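Local coordinates for DNA repair and recombination protein RadB (Thermococcus kodakarensis, PDB 2CVH), which is probably involved in DNA repair and homologous recombination, binding DNA and ATP with very weak ATPase activity but not promoting strand exchange, at residues Phe83-Ser86 / Glu90-Arg93. Sequence-based numbering, arbitrary orientation.
Sequences FTPS and EQRR
E90 lays its side chain across P85, in the loop between strand 80-83 and helix 90-101. The aliphatic part does the touching: CG of E90 comes 3.4 Å from CA of P85 and also packs against the CB of that proline. CG stands between the backbone N and the carbonyl carbon (chi1 69°), and from there the chain runs extended along the loop, bringing the carboxylate alongside the carbonyl of T84. OE2 of E90 lies 3.9 Å from the O of T84, and since both are acceptors a water joins them. This water donates to each, at 2.7 Å to OE2 of E90 and 3.0 Å to O of T84, and forms the one polar link between the segments, which share no direct hydrogen bond. With an alanine here, the water would probably lose its carboxylate mate and one flank of P85 its methylene cover.

At Q91 the contact is van der Waals packing: the backbone N of Q91 lies 3.6 Å from CB of P85, and its CG meets the proline CG at 4.0 Å, the two side chains crossing at a slant. Q91 is bent at chi2 (-76°), so that its amide does not run straight on from the CG that meets the proline. Both residues are buried and also touch V51 of strand 47-52 and T53 in the loop just after it, while Q91 reaches Q134 of helix 128-145, on which R92 also packs. The arrangement is a strand-loop-helix connection, in which a proline just past strand 80-83, outermost in the sheet of this chain, packs on the N-terminal part of helix 90-101, within the parallel alpha/beta part of a RecA-like P-loop ATPase fold and away from the predicted ATP site.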
loop_
_atom_site.group_PDB
_atom_site.type_symbol
_atom_site.label_atom_id
_atom_site.label_comp_id
_atom_site.label_asym_id
_atom_site.label_seq_id
_atom_site.Cartn_x
_atom_site.Cartn_y
_atom_site.Cartn_z
ATOM N N PHE A 83 -2.814 -3.553 13.383
ATOM C CA PHE A 83 -3.795 -4.635 13.450
ATOM C C PHE A 83 -3.085 -5.838 12.885
ATOM O O PHE A 83 -2.544 -5.781 11.787
ATOM C CB PHE A 83 -5.042 -4.324 12.604
ATOM C CG PHE A 83 -5.762 -3.076 13.028
ATOM C CD1 PHE A 83 -5.344 -1.833 12.578
ATOM C CD2 PHE A 83 -6.847 -3.146 13.889
ATOM C CE1 PHE A 83 -5.987 -0.668 12.973
ATOM C CE2 PHE A 83 -7.503 -1.982 14.295
ATOM C CZ PHE A 83 -7.073 -0.741 13.835
ATOM N N THR A 84 -3.108 -6.942 13.611
ATOM C CA THR A 84 -2.396 -8.125 13.168
ATOM C C THR A 84 -3.293 -9.336 12.950
ATOM O O THR A 84 -3.099 -10.373 13.579
ATOM C CB THR A 84 -1.287 -8.461 14.194
ATOM O OG1 THR A 84 -1.831 -8.342 15.517
ATOM C CG2 THR A 84 -0.109 -7.496 14.072
ATOM N N PRO A 85 -4.251 -9.245 12.009
ATOM C CA PRO A 85 -5.165 -10.355 11.728
ATOM C C PRO A 85 -4.393 -11.601 11.325
ATOM O O PRO A 85 -4.894 -12.725 11.441
ATOM C CB PRO A 85 -5.999 -9.810 10.571
ATOM C CG PRO A 85 -5.032 -8.936 9.852
ATOM C CD PRO A 85 -4.411 -8.185 10.999
ATOM N N SER A 86 -3.190 -11.356 10.814
ATOM C CA SER A 86 -2.214 -12.350 10.368
ATOM C C SER A 86 -2.678 -13.707 9.802
ATOM O O SER A 86 -2.352 -14.037 8.657
ATOM C CB SER A 86 -1.139 -12.517 11.453
ATOM O OG SER A 86 -0.590 -11.250 11.809
ATOM N N GLU A 90 -9.486 -13.018 10.943
ATOM C CA GLU A 90 -10.077 -11.800 11.481
ATOM C C GLU A 90 -9.789 -10.612 10.560
ATOM O O GLU A 90 -10.114 -9.481 10.891
ATOM C CB GLU A 90 -9.625 -11.519 12.931
ATOM C CG GLU A 90 -8.160 -11.127 13.118
ATOM C CD GLU A 90 -7.877 -10.457 14.464
ATOM O OE1 GLU A 90 -8.751 -9.719 14.979
ATOM O OE2 GLU A 90 -6.766 -10.653 15.001
ATOM N N GLN A 91 -9.197 -10.894 9.397
ATOM C CA GLN A 91 -8.862 -9.891 8.382
ATOM C C GLN A 91 -10.124 -9.087 8.034
ATOM O O GLN A 91 -10.206 -7.890 8.310
ATOM C CB GLN A 91 -8.316 -10.599 7.133
ATOM C CG GLN A 91 -7.060 -9.985 6.512
ATOM C CD GLN A 91 -7.329 -8.710 5.721
ATOM O OE1 GLN A 91 -7.794 -7.707 6.264
ATOM N NE2 GLN A 91 -7.004 -8.735 4.441
ATOM N N ARG A 92 -11.122 -9.761 7.467
ATOM C CA ARG A 92 -12.386 -9.115 7.116
ATOM C C ARG A 92 -13.014 -8.469 8.363
ATOM O O ARG A 92 -13.656 -7.422 8.271
ATOM C CB ARG A 92 -13.339 -10.146 6.484
ATOM C CG ARG A 92 -14.839 -9.795 6.509
ATOM C CD ARG A 92 -15.414 -9.353 5.150
ATOM N NE ARG A 92 -14.951 -8.029 4.754
ATOM C CZ ARG A 92 -15.266 -6.905 5.387
ATOM N NH1 ARG A 92 -16.065 -6.931 6.442
ATOM N NH2 ARG A 92 -14.709 -5.766 5.017
ATOM N N ARG A 93 -12.790 -9.074 9.528
ATOM C CA ARG A 93 -13.322 -8.554 10.793
ATOM C C ARG A 93 -12.625 -7.250 11.170
ATOM O O ARG A 93 -13.256 -6.301 11.655
ATOM C CB ARG A 93 -13.130 -9.579 11.909
ATOM C CG ARG A 93 -13.462 -10.992 11.480
ATOM C CD ARG A 93 -13.201 -11.995 12.594
ATOM N NE ARG A 93 -13.177 -13.366 12.085
ATOM C CZ ARG A 93 -12.382 -14.327 12.545
ATOM N NH1 ARG A 93 -11.525 -14.085 13.533
ATOM N NH2 ARG A 93 -12.458 -15.539 12.020
HETATM O O HOH W 1 -4.372 -11.403 16.117
#